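PDB 6LQF: AT-rich interactive domain-containing protein 4 from Arabidopsis thaliana, which recognises both DNA and the H3K4me3 histone tail through its ARID-PHD cassette and, as an ISWI component, regulates the floral transition. Local coordinates for a contact of chain A with DNA. Coordinates in Å, arbitrary orientation; residue numbers count along the deposited sequence, not the author numbering.

A contact of chain A with DNA. Residues 86, 89, 173-174. With nucleotides of chain B.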
ATOM      1  N   ASN A  86       5.530   3.118  -6.055  1.00 16.58           N
ATOM      2  CA  ASN A  86       6.598   3.997  -5.624  1.00 15.49           C
ATOM      3  C   ASN A  86       6.739   3.835  -4.123  1.00 15.97           C
ATOM      4  O   ASN A  86       6.003   4.416  -3.335  1.00 16.31           O
ATOM      5  CB  ASN A  86       6.281   5.448  -5.999  1.00 16.96           C
ATOM      6  CG  ASN A  86       7.378   6.431  -5.633  1.00 15.59           C
ATOM      7  OD1 ASN A  86       8.341   6.053  -4.958  1.00 16.56           O
ATOM      8  ND2 ASN A  86       7.260   7.708  -6.061  1.00 16.53           N
ATOM      9  N   GLY A  89       8.410   7.042  -2.318  1.00 17.83           N
ATOM     10  CA  GLY A  89       7.624   8.252  -2.502  1.00 19.96           C
ATOM     11  C   GLY A  89       6.151   8.191  -2.180  1.00 18.16           C
ATOM     12  O   GLY A  89       5.548   9.244  -1.910  1.00 23.18           O
ATOM     13  N   LYS A 173       5.799  10.764  -8.945  1.00 18.04           N
ATOM     14  CA  LYS A 173       6.853  11.169  -8.018  1.00 19.15           C
ATOM     15  C   LYS A 173       6.262  11.597  -6.664  1.00 21.24           C
ATOM     16  O   LYS A 173       5.059  11.972  -6.544  1.00 20.24           O
ATOM     17  CB  LYS A 173       7.685  12.325  -8.592  1.00 20.20           C
ATOM     18  CG  LYS A 173       6.890  13.617  -8.720  1.00 20.38           C
ATOM     19  CD  LYS A 173       7.692  14.681  -9.457  1.00 23.12           C
ATOM     20  CE  LYS A 173       6.901  16.016  -9.528  1.00 32.53           C
ATOM     21  NZ  LYS A 173       7.621  17.018 -10.389  1.00 35.31           N
ATOM     22  N   THR A 174       7.086  11.541  -5.624  1.00 17.60           N
ATOM     23  CA  THR A 174       6.579  11.923  -4.311  1.00 18.55           C
ATOM     24  C   THR A 174       5.990  13.352  -4.317  1.00 23.18           C
ATOM     25  O   THR A 174       6.524  14.273  -4.940  1.00 21.70           O
ATOM     26  CB  THR A 174       7.701  11.784  -3.265  1.00 24.55           C
ATOM     27  OG1 THR A 174       7.165  11.932  -1.950  1.00 25.27           O
ATOM     28  CG2 THR A 174       8.778  12.822  -3.441  1.00 27.37           C
TER
ATOM     29  P    DT B   3      13.069  15.335  -8.629  1.00 34.92           P
ATOM     30  OP1  DT B   3      11.777  16.055  -8.482  1.00 36.33           O
ATOM     31  OP2  DT B   3      14.249  15.556  -7.762  1.00 35.49           O
ATOM     32  O5'  DT B   3      12.871  13.747  -8.566  1.00 31.12           O
ATOM     33  C5'  DT B   3      11.826  13.173  -9.253  1.00 27.01           C
ATOM     34  C4'  DT B   3      11.931  11.697  -9.119  1.00 22.41           C
ATOM     35  O4'  DT B   3      13.086  11.275  -9.836  1.00 22.20           O
ATOM     36  C3'  DT B   3      12.077  11.189  -7.699  1.00 20.46           C
ATOM     37  O3'  DT B   3      10.902  10.452  -7.362  1.00 19.49           O
ATOM     38  C2'  DT B   3      13.320  10.301  -7.719  1.00 22.34           C
ATOM     39  C1'  DT B   3      13.544  10.096  -9.207  1.00 23.91           C
ATOM     40  N1   DT B   3      14.965   9.924  -9.574  1.00 23.96           N
ATOM     41  C2   DT B   3      15.349   8.784 -10.268  1.00 21.80           C
ATOM     42  O2   DT B   3      14.584   7.868 -10.563  1.00 24.53           O
ATOM     43  N3   DT B   3      16.677   8.716 -10.550  1.00 19.80           N
ATOM     44  C4   DT B   3      17.648   9.659 -10.236  1.00 19.25           C
ATOM     45  O4   DT B   3      18.821   9.491 -10.554  1.00 20.67           O
ATOM     46  C5   DT B   3      17.181  10.839  -9.540  1.00 21.25           C
ATOM     47  C7   DT B   3      18.140  11.923  -9.159  1.00 25.85           C
ATOM     48  C6   DT B   3      15.874  10.908  -9.230  1.00 21.99           C
ATOM     49  P    DA B   4      10.692   9.795  -5.940  1.00 20.94           P
ATOM     50  OP1  DA B   4       9.216   9.637  -5.729  1.00 20.35           O
ATOM     51  OP2  DA B   4      11.501  10.483  -4.890  1.00 22.40           O
ATOM     52  O5'  DA B   4      11.307   8.315  -6.093  1.00 19.22           O
ATOM     53  C5'  DA B   4      10.744   7.445  -7.086  1.00 18.28           C
ATOM     54  C4'  DA B   4      11.555   6.187  -7.217  1.00 18.33           C
ATOM     55  O4'  DA B   4      12.880   6.535  -7.723  1.00 18.77           O
ATOM     56  C3'  DA B   4      11.749   5.437  -5.889  1.00 19.31           C
ATOM     57  O3'  DA B   4      11.657   4.063  -6.190  1.00 20.18           O
ATOM     58  C2'  DA B   4      13.183   5.796  -5.556  1.00 17.28           C
ATOM     59  C1'  DA B   4      13.809   5.792  -6.957  1.00 18.88           C
ATOM     60  N9   DA B   4      15.082   6.455  -7.054  1.00 19.18           N
ATOM     61  C8   DA B   4      15.473   7.652  -6.535  1.00 22.67           C
ATOM     62  N7   DA B   4      16.737   7.961  -6.831  1.00 23.71           N
ATOM     63  C5   DA B   4      17.164   6.897  -7.582  1.00 18.65           C
ATOM     64  C6   DA B   4      18.412   6.597  -8.206  1.00 19.69           C
ATOM     65  N6   DA B   4      19.497   7.378  -8.106  1.00 20.70           N
ATOM     66  N1   DA B   4      18.516   5.436  -8.845  1.00 17.90           N
ATOM     67  C2   DA B   4      17.447   4.647  -8.961  1.00 18.77           C
ATOM     68  N3   DA B   4      16.221   4.831  -8.448  1.00 17.63           N
ATOM     69  C4   DA B   4      16.156   5.988  -7.775  1.00 16.98           C
ATOM     70  P    DG B   5      11.278   2.957  -5.102  1.00 18.29           P
ATOM     71  OP1  DG B   5       9.908   2.551  -5.422  1.00 19.68           O
ATOM     72  OP2  DG B   5      11.569   3.447  -3.697  1.00 18.36           O
ATOM     73  O5'  DG B   5      12.229   1.760  -5.436  1.00 18.62           O
ATOM     74  C5'  DG B   5      12.043   1.093  -6.690  1.00 20.07           C
ATOM     75  C4'  DG B   5      13.227   0.171  -6.970  1.00 20.35           C
ATOM     76  O4'  DG B   5      14.400   0.976  -7.267  1.00 21.18           O
ATOM     77  C3'  DG B   5      13.604  -0.757  -5.840  1.00 22.54           C
ATOM     78  O3'  DG B   5      14.069  -2.024  -6.423  1.00 23.75           O
ATOM     79  C2'  DG B   5      14.738   0.005  -5.174  1.00 20.79           C
ATOM     80  C1'  DG B   5      15.441   0.646  -6.366  1.00 19.62           C
ATOM     81  N9   DG B   5      16.151   1.885  -6.044  1.00 18.94           N
ATOM     82  C8   DG B   5      15.651   2.977  -5.405  1.00 18.49           C
ATOM     83  N7   DG B   5      16.538   3.918  -5.198  1.00 17.01           N
ATOM     84  C5   DG B   5      17.693   3.397  -5.777  1.00 18.12           C
ATOM     85  C6   DG B   5      18.981   3.957  -5.910  1.00 17.57           C
ATOM     86  O6   DG B   5      19.378   5.063  -5.497  1.00 19.10           O
ATOM     87  N1   DG B   5      19.891   3.069  -6.525  1.00 18.42           N
ATOM     88  C2   DG B   5      19.536   1.865  -7.050  1.00 18.98           C
ATOM     89  N2   DG B   5      20.507   1.140  -7.616  1.00 21.82           N
ATOM     90  N3   DG B   5      18.323   1.346  -6.952  1.00 17.25           N
ATOM     91  C4   DG B   5      17.447   2.179  -6.324  1.00 16.17           C
TER
HETATM   92  O   HOH W   1      10.432  16.463 -10.888  1.00 47.31           O
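Asn86 of the ARID domain and Thr174 from the PHD-finger region meet at one phosphate oxygen, OP1 of DA4, and so both parts of the ARID-PHD cassette hold the same point of the DNA backbone. From Asn86, the amide nitrogen ND2 reaches OP1 of DA4 at 2.8 Å, almost straight (170° at H) and with the oxygen nearly in the amide plane. The second donor is the main-chain N of Thr174, 2.9 Å from OP1 of DA4 in a more bent bond. None of these residues touches a base; the contacts fall on phosphate and sugar, as the C5' of DA4 beside the Asn86 amide shows, and this patch would not by itself be expected to select a sequence. Asparagine suits its place because its amide has two working ends. With CG anti to the backbone N (chi1 -178°), the flat group lies alongside the sugar-phosphate, and OD1 accepts the N-H of Gly89 (Asn86 OD1 to Gly89 N, 2.8 Å) from well above the carbonyl plane, making Asn86 the N-cap of helix 87-91. That bond helps to fix the rotation of the amide, leaving ND2 turned to the phosphate. An alanine here would probably leave OP1 without its ARID donor and the Gly89 N-H without its cap. Gly89 lies with its CA 3.9 Å from OP1 of DA4, and a side chain there would point into OP1 and the Asn86 amide, so the smallest residue suits the place. The Thr174 hydroxyl OG1, anti to the backbone N (chi1 -170°), meets a lone pair of Gly89 O at 3.1 Å, a link between the two domains that probably steadies the loop, while its methyl CG2 rests against the DA4 phosphate. Lys173 stretches its extended chain along the strand, and NZ reaches OP1 of DT3 through a water, 2.9 Å from Lys173 NZ; the probable positive charge of the lysine would suit the phosphates.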